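Local coordinates for protein osa (Shigella flexneri, PDB 4O7K) that suppresses the oncogenicity of Agrobacterium tumefaciens, as a plasmid fertility inhibition factor related to the ParB/Srx superfamily, at residues I177-S180 / K181-Q185; R159-A162 / S163-L167; A75-R78 / A79-L83. The protein carries 1 engineered substitution. All blocks are in the same frame, centred on the assembly; numbering follows the deposited sequence. Where two conformers were deposited one is given.

Interaction 1. Residues I177-S180 / K181-Q185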
loop_
_atom_site.group_PDB
_atom_site.type_symbol
_atom_site.label_atom_id
_atom_site.label_comp_id
_atom_site.label_asym_id
_atom_site.label_seq_id
_atom_site.Cartn_x
_atom_site.Cartn_y
_atom_site.Cartn_z
ATOM N N ILE A 177 -2.909 -9.939 10.027
ATOM C CA ILE A 177 -2.226 -11.067 10.648
ATOM C C ILE A 177 -0.910 -10.582 11.240
ATOM O O ILE A 177 -0.183 -9.805 10.617
ATOM C CB ILE A 177 -1.976 -12.235 9.636
ATOM C CG1 ILE A 177 -1.348 -13.434 10.349
ATOM C CG2 ILE A 177 -1.110 -11.777 8.448
ATOM C CD1 ILE A 177 -1.293 -14.691 9.485
ATOM N N GLN A 178 -0.610 -11.014 12.460
ATOM C CA GLN A 178 0.617 -10.563 13.115
ATOM C C GLN A 178 1.834 -11.141 12.411
ATOM O O GLN A 178 1.828 -12.301 11.994
ATOM C CB GLN A 178 0.624 -10.950 14.592
ATOM C CG GLN A 178 1.829 -10.415 15.349
ATOM C CD GLN A 178 1.676 -10.551 16.848
ATOM O OE1 GLN A 178 0.605 -10.906 17.338
ATOM N NE2 GLN A 178 2.749 -10.274 17.586
ATOM N N VAL A 179 2.868 -10.324 12.257
ATOM C CA VAL A 179 4.061 -10.738 11.534
ATOM C C VAL A 179 4.645 -12.036 12.096
ATOM O O VAL A 179 5.005 -12.937 11.340
ATOM C CB VAL A 179 5.122 -9.625 11.551
ATOM C CG1 VAL A 179 6.483 -10.162 11.083
ATOM C CG2 VAL A 179 4.669 -8.489 10.662
ATOM N N SER A 180 4.703 -12.147 13.419
ATOM C CA SER A 180 5.255 -13.341 14.057
ATOM C C SER A 180 4.469 -14.603 13.681
ATOM O O SER A 180 5.051 -15.665 13.457
ATOM C CB SER A 180 5.278 -13.161 15.580
ATOM O OG SER A 180 3.962 -13.087 16.087
ATOM N N LYS A 181 3.148 -14.485 13.610
ATOM C CA LYS A 181 2.308 -15.623 13.284
ATOM C C LYS A 181 2.468 -16.010 11.812
ATOM O O LYS A 181 2.486 -17.200 11.469
ATOM C CB LYS A 181 0.844 -15.317 13.602
ATOM C CG LYS A 181 -0.118 -16.470 13.309
ATOM C CD LYS A 181 -1.510 -16.164 13.844
ATOM C CE LYS A 181 -2.459 -17.342 13.674
ATOM N NZ LYS A 181 -2.846 -17.549 12.252
ATOM N N LEU A 182 2.591 -15.011 10.942
ATOM C CA LEU A 182 2.743 -15.289 9.515
ATOM C C LEU A 182 4.094 -15.949 9.255
ATOM O O LEU A 182 4.179 -16.939 8.514
ATOM C CB LEU A 182 2.602 -14.010 8.678
ATOM C CG LEU A 182 2.639 -14.259 7.165
ATOM C CD1 LEU A 182 1.540 -15.224 6.756
ATOM C CD2 LEU A 182 2.512 -12.979 6.372
ATOM N N ARG A 183 5.146 -15.408 9.869
ATOM C CA ARG A 183 6.482 -15.987 9.726
ATOM C C ARG A 183 6.467 -17.458 10.143
ATOM O O ARG A 183 6.996 -18.330 9.446
ATOM C CB ARG A 183 7.501 -15.199 10.550
ATOM C CG ARG A 183 7.984 -13.928 9.865
ATOM C CD ARG A 183 8.843 -13.072 10.787
ATOM N NE ARG A 183 9.378 -11.899 10.100
ATOM C CZ ARG A 183 9.856 -10.822 10.724
ATOM N NH1 ARG A 183 9.861 -10.767 12.049
ATOM N NH2 ARG A 183 10.326 -9.793 10.028
ATOM N N GLU A 184 5.822 -17.733 11.269
ATOM C CA GLU A 184 5.740 -19.093 11.779
ATOM C C GLU A 184 4.935 -20.011 10.844
ATOM O O GLU A 184 5.322 -21.151 10.629
ATOM C CB GLU A 184 5.144 -19.076 13.195
ATOM C CG GLU A 184 4.321 -20.291 13.596
ATOM C CD GLU A 184 3.921 -20.256 15.071
ATOM O OE1 GLU A 184 3.488 -19.182 15.559
ATOM O OE2 GLU A 184 4.038 -21.304 15.744
ATOM N N GLN A 185 3.823 -19.523 10.296
ATOM C CA GLN A 185 3.044 -20.314 9.341
ATOM C C GLN A 185 3.848 -20.650 8.086
ATOM O O GLN A 185 3.843 -21.788 7.624
ATOM C CB GLN A 185 1.774 -19.578 8.926
ATOM C CG GLN A 185 0.668 -19.546 9.953
ATOM C CD GLN A 185 -0.541 -18.779 9.448
ATOM O OE1 GLN A 185 -0.421 -17.916 8.574
ATOM N NE2 GLN A 185 -1.709 -19.079 10.003
#
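Arg183 reaches back over Val179, one helical turn earlier, and lays its guanidinium group against that valine's methyl branch. Its side chain starts beside its own backbone N, with CG anti to the carbonyl carbon (chi1 -81°), which brings both CB and CG close to the Val179 carbonyl; Arg183 CG is 3.5 Å from Val179 O. Farther out, CD leaves the carbonyl and passes alongside the valine, 3.8 Å from Val179 CG1. The chain stays extended as far as NE, and from there the flat group spreads over the methyl: Val179 CG1 lies 3.3 Å above the guanidinium plane, over its centre, and 3.5 Å from Arg183 CZ. At the tip the arginine turns to other parts of the chain, NH1 bonding to Gln64 OE1 and NH2 to the carbonyl oxygens of Ala59 and Ala62.

The backbone here is the start of helix 179-189, which begins directly after strand 177-178 with Gln178 at the N-cap. Arg183 N gives Val179 O a nearly straight bond (2.9 Å, 171°), and Leu182 N bonds to Gln178 O at 3.0 Å, somewhat more bent; Glu184 N continues the series to Ser180 O. The side-chain amide of Gln178 is engaged elsewhere, through NE2 on Gln64 O. From the end of the strand, Ile177 crosses Leu182 at about a right angle, the two CD1 methyls of Ile177 and Leu182 meeting at 4.0 Å.

The chemistry divides the arginine in two. Its face rests on hydrocarbon, while NH1 and NH2 bond to an amide oxygen and two main-chain carbonyls, a combination that should restrict rotation of the guanidinium and ties the start of the helix to residues 59-64.

Interaction 2. Residues R159-A162 / S163-L167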
loop_
_atom_site.group_PDB
_atom_site.type_symbol
_atom_site.label_atom_id
_atom_site.label_comp_id
_atom_site.label_asym_id
_atom_site.label_seq_id
_atom_site.Cartn_x
_atom_site.Cartn_y
_atom_site.Cartn_z
ATOM N N ARG A 159 1.697 -0.943 13.303
ATOM C CA ARG A 159 2.448 -0.992 14.552
ATOM C C ARG A 159 1.838 -1.923 15.602
ATOM O O ARG A 159 2.544 -2.432 16.473
ATOM C CB ARG A 159 2.544 0.442 15.113
ATOM C CG ARG A 159 3.856 0.842 15.773
ATOM C CD ARG A 159 3.820 2.334 16.165
ATOM N NE ARG A 159 3.644 3.197 14.989
ATOM C CZ ARG A 159 2.878 4.291 14.940
ATOM N NH1 ARG A 159 2.189 4.696 16.005
ATOM N NH2 ARG A 159 2.797 4.984 13.808
ATOM N N ASP A 160 0.526 -2.123 15.541
ATOM C CA ASP A 160 -0.181 -2.860 16.589
ATOM C C ASP A 160 -1.534 -3.388 16.118
ATOM O O ASP A 160 -2.034 -2.997 15.061
ATOM C CB ASP A 160 -0.372 -1.967 17.826
ATOM C CG ASP A 160 -1.093 -0.678 17.499
ATOM O OD1 ASP A 160 -2.331 -0.693 17.363
ATOM O OD2 ASP A 160 -0.416 0.355 17.365
ATOM N N GLU A 161 -2.127 -4.275 16.910
ATOM C CA GLU A 161 -3.312 -4.993 16.464
ATOM C C GLU A 161 -4.488 -4.061 16.177
ATOM O O GLU A 161 -5.119 -4.178 15.119
ATOM C CB GLU A 161 -3.733 -6.048 17.487
ATOM C CG GLU A 161 -4.837 -6.953 16.965
ATOM C CD GLU A 161 -5.109 -8.139 17.869
ATOM O OE1 GLU A 161 -4.764 -8.072 19.064
ATOM O OE2 GLU A 161 -5.667 -9.139 17.380
ATOM N N ALA A 162 -4.769 -3.131 17.092
ATOM C CA ALA A 162 -5.918 -2.252 16.922
ATOM C C ALA A 162 -5.763 -1.368 15.694
ATOM O O ALA A 162 -6.713 -1.172 14.944
ATOM C CB ALA A 162 -6.125 -1.398 18.153
ATOM N N SER A 163 -4.567 -0.823 15.510
ATOM C CA SER A 163 -4.266 -0.014 14.336
ATOM C C SER A 163 -4.451 -0.845 13.073
ATOM O O SER A 163 -4.993 -0.362 12.082
ATOM C CB SER A 163 -2.834 0.531 14.401
ATOM O OG SER A 163 -2.659 1.401 15.523
ATOM N N ALA A 164 -4.010 -2.100 13.125
ATOM C CA ALA A 164 -4.111 -2.996 11.982
ATOM C C ALA A 164 -5.570 -3.313 11.682
ATOM O O ALA A 164 -5.985 -3.330 10.529
ATOM C CB ALA A 164 -3.321 -4.283 12.232
ATOM N N VAL A 165 -6.363 -3.527 12.726
ATOM C CA VAL A 165 -7.764 -3.853 12.515
ATOM C C VAL A 165 -8.510 -2.648 11.932
ATOM O O VAL A 165 -9.362 -2.810 11.048
ATOM C CB VAL A 165 -8.437 -4.345 13.824
ATOM C CG1 VAL A 165 -9.952 -4.398 13.669
ATOM C CG2 VAL A 165 -7.901 -5.729 14.194
ATOM N N MET A 166 -8.164 -1.447 12.400
ATOM C CA MET A 166 -8.720 -0.207 11.863
ATOM C C MET A 166 -8.382 -0.011 10.383
ATOM O O MET A 166 -9.247 0.349 9.584
ATOM C CB MET A 166 -8.205 0.994 12.671
ATOM C CG MET A 166 -9.127 2.172 12.646
ATOM S SD MET A 166 -8.440 3.492 13.689
ATOM C CE MET A 166 -8.132 2.617 15.216
ATOM N N LEU A 167 -7.120 -0.234 10.018
ATOM C CA LEU A 167 -6.733 -0.213 8.608
ATOM C C LEU A 167 -7.543 -1.229 7.790
ATOM O O LEU A 167 -8.132 -0.894 6.754
ATOM C CB LEU A 167 -5.235 -0.495 8.461
ATOM C CG LEU A 167 -4.318 0.660 8.875
ATOM C CD1 LEU A 167 -2.885 0.171 9.074
ATOM C CD2 LEU A 167 -4.364 1.786 7.852
#
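Asp160 and Ser163 face each other across the first turn of helix 161-171, with a single carboxylate oxygen taking two donors from the serine. The aspartate is folded over the helix end, its CG between the backbone N and the carbonyl carbon (chi1 56°). Ser163 holds OG beside its own backbone N, so hydroxyl and amide present themselves together. Ser163 N reaches Asp160 OD1 at 2.9 Å, the N-cap bond, and Ser163 OG donates to the same Asp160 OD1 at 2.8 Å. Both come in on the syn side and from one face of the carboxylate, about 30° out of its plane. Two bonds to one oxygen hold the carboxylate at a defined tilt, and its negative charge, next to the amino end of a helix, would be expected to interact favourably with the helix dipole.

Ala164, Val165 and Met166 lean on carbonyls of the preceding turn. Ala164 CB sits in the angle between the carbonyls of Asp160 and Glu161, while Ala164 N bonds to Asp160 O at 2.9 Å. Val165 CG2 lies near Glu161 O and 4.3 Å from Glu161 CG; Val165 N bonds to Glu161 O at 2.8 Å. Met166, bent at its last torsion, brings CE round to 4.1 Å from Ala162 O, the carbonyl that also accepts from Met166 N.

Strand 153-158 runs into this turn, and Ser163, Ala164 and Leu167 all rest on its last residue, Ser158. Ser163, Met166 and Leu167 meet Pro125 of strand 118-128, whereas Ala164 packs on Phe67 and Val69 of strand 67-72 and on Pro176. Glu161, Ala162, Val165 and Met166 are exposed, though Glu161 still touches Phe67 and Val165 touches Pro176, so the helix begins with its inner side against strands of both sheets.

Interaction 3. Residues A75-R78 / A79-L83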
loop_
_atom_site.group_PDB
_atom_site.type_symbol
_atom_site.label_atom_id
_atom_site.label_comp_id
_atom_site.label_asym_id
_atom_site.label_seq_id
_atom_site.Cartn_x
_atom_site.Cartn_y
_atom_site.Cartn_z
ATOM N N ALA A 75 -8.701 1.640 -2.368
ATOM C CA ALA A 75 -9.173 2.129 -1.072
ATOM C C ALA A 75 -8.039 2.808 -0.310
ATOM O O ALA A 75 -8.248 3.816 0.376
ATOM C CB ALA A 75 -9.751 1.002 -0.258
ATOM N N PHE A 76 -6.848 2.233 -0.419
ATOM C CA PHE A 76 -5.661 2.767 0.241
ATOM C C PHE A 76 -5.341 4.144 -0.327
ATOM O O PHE A 76 -5.083 5.091 0.423
ATOM C CB PHE A 76 -4.486 1.800 0.053
ATOM C CG PHE A 76 -3.210 2.244 0.704
ATOM C CD1 PHE A 76 -2.921 1.884 2.013
ATOM C CD2 PHE A 76 -2.280 2.992 -0.003
ATOM C CE1 PHE A 76 -1.731 2.268 2.603
ATOM C CE2 PHE A 76 -1.087 3.373 0.582
ATOM C CZ PHE A 76 -0.818 3.016 1.890
ATOM N N TYR A 77 -5.372 4.227 -1.659
ATOM C CA TYR A 77 -5.176 5.466 -2.397
ATOM C C TYR A 77 -6.155 6.532 -1.910
ATOM O O TYR A 77 -5.752 7.650 -1.600
ATOM C CB TYR A 77 -5.348 5.194 -3.895
ATOM C CG TYR A 77 -5.146 6.358 -4.850
ATOM C CD1 TYR A 77 -4.390 7.478 -4.501
ATOM C CD2 TYR A 77 -5.707 6.313 -6.122
ATOM C CE1 TYR A 77 -4.213 8.524 -5.406
ATOM C CE2 TYR A 77 -5.542 7.336 -7.016
ATOM C CZ TYR A 77 -4.801 8.439 -6.663
ATOM O OH TYR A 77 -4.655 9.442 -7.583
ATOM N N ARG A 78 -7.436 6.176 -1.842
ATOM C CA ARG A 78 -8.472 7.102 -1.375
ATOM C C ARG A 78 -8.229 7.596 0.048
ATOM O O ARG A 78 -8.376 8.787 0.338
ATOM C CB ARG A 78 -9.848 6.442 -1.452
ATOM C CG ARG A 78 -10.971 7.302 -0.903
ATOM C CD ARG A 78 -12.319 6.611 -1.015
ATOM N NE ARG A 78 -13.398 7.471 -0.525
ATOM C CZ ARG A 78 -13.779 7.539 0.748
ATOM N NH1 ARG A 78 -13.178 6.798 1.668
ATOM N NH2 ARG A 78 -14.765 8.349 1.102
ATOM N N ALA A 79 -7.870 6.680 0.940
ATOM C CA ALA A 79 -7.613 7.039 2.333
ATOM C C ALA A 79 -6.394 7.957 2.447
ATOM O O ALA A 79 -6.345 8.864 3.293
ATOM C CB ALA A 79 -7.420 5.784 3.172
ATOM N N TRP A 80 -5.416 7.734 1.576
ATOM C CA TRP A 80 -4.212 8.564 1.538
ATOM C C TRP A 80 -4.556 9.975 1.056
ATOM O O TRP A 80 -4.096 10.962 1.624
ATOM C CB TRP A 80 -3.154 7.916 0.636
ATOM C CG TRP A 80 -1.800 8.551 0.666
ATOM C CD1 TRP A 80 -1.409 9.660 1.390
ATOM C CD2 TRP A 80 -0.657 8.137 -0.086
ATOM N NE1 TRP A 80 -0.082 9.939 1.136
ATOM C CE2 TRP A 80 0.403 9.025 0.230
ATOM C CE3 TRP A 80 -0.414 7.093 -1.001
ATOM C CZ2 TRP A 80 1.675 8.898 -0.321
ATOM C CZ3 TRP A 80 0.850 6.966 -1.546
ATOM C CH2 TRP A 80 1.883 7.866 -1.204
ATOM N N LEU A 81 -5.382 10.068 0.019
ATOM C CA LEU A 81 -5.845 11.361 -0.460
ATOM C C LEU A 81 -6.611 12.125 0.627
ATOM O O LEU A 81 -6.667 13.353 0.606
ATOM C CB LEU A 81 -6.728 11.192 -1.694
ATOM C CG LEU A 81 -5.994 10.864 -2.992
ATOM C CD1 LEU A 81 -6.980 10.388 -4.045
ATOM C CD2 LEU A 81 -5.208 12.059 -3.504
ATOM N N ALA A 82 -7.186 11.399 1.582
ATOM C CA ALA A 82 -7.961 12.032 2.650
ATOM C C ALA A 82 -7.069 12.764 3.667
ATOM O O ALA A 82 -7.560 13.460 4.561
ATOM C CB ALA A 82 -8.834 10.996 3.351
ATOM N N LEU A 83 -5.758 12.614 3.522
ATOM C CA LEU A 83 -4.823 13.390 4.308
ATOM C C LEU A 83 -4.962 14.868 3.963
ATOM O O LEU A 83 -4.651 15.729 4.773
ATOM C CB LEU A 83 -3.383 12.949 4.063
ATOM C CG LEU A 83 -2.721 11.907 4.950
ATOM C CD1 LEU A 83 -1.203 11.996 4.770
ATOM C CD2 LEU A 83 -3.120 12.056 6.405
#
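Tyr77 and Leu81 make the CH-pi contact of this helical turn. Leu81 CD1 stands over one face of the tyrosine ring, 4.0 Å from its centroid and 3.6 Å above the plane, displaced toward the rim on the side of Tyr77 CE1. The ring is sent toward the following turn because Tyr77 CG lies opposite the backbone N (chi1 -178°), and Leu81, its CG set beside its own N (chi1 -75°), reaches back to meet it.

A second apolar pair lies on another side of the helix. Phe76 and Trp80 approach slantwise, with Phe76 CE2 4.1 Å from Trp80 CE3 in an oblique apolar contact. Each ring finds further aromatic company: Phe76 meets Phe154 edge-to-face, and Trp80 touches Phe136.

Backbone bonds link the same turns, from Ala79 N to Ala75 O, from Trp80 N to Phe76 O, and from Leu81 N to Tyr77 O at 2.9 Å. The next is a weak bond, Ala82 N lying 3.1 Å from Arg78 O with an N-H...O angle of 128°.

Polar side-chain tips find their partners beyond the turn. Tyr77 OH is hydrogen-bonded to Glu14 OE2 and to Lys94 N, and Trp80 NE1 to Gln89 O, which meets the needs of polar groups on otherwise buried rings. In one of its two conformers, Arg78 forms a salt bridge from NE to Asp19 OD1.

The i to i+4 contacts are those of an alpha helix; its burial comes from the neighbours. Helix 73-81, following directly on strand 67-72, has Tyr77 and Leu81 against helix 4-24 and Ala79 and Trp80 against strand 131-136, with Trp80 also touching helix 140-148; it is a largely buried helix within the plasmid fertility inhibition factor region of the chain.

Overall arrangement
Along the chain the three contacts come in the order interaction 3, interaction 2, interaction 1, without overlap. All are local contacts, at a helix start or along a short helix, and each helix adjoins a strand of the three-stranded antiparallel sheet: helix 73-81 follows its central strand 67-72, helix 161-171 follows strand 153-158, and helix 179-189 follows strand 177-178. The centres of interactions 2 and 3 lie about 17 Å apart, and those of interactions 1 and 2 about 15 Å. Interactions 1 and 3 are about 27 Å apart between centres, on opposite sides of the chain's centre. The helices that follow the three strands thus differ in burial, from the buried 73-81 to the surface turn of 161-171.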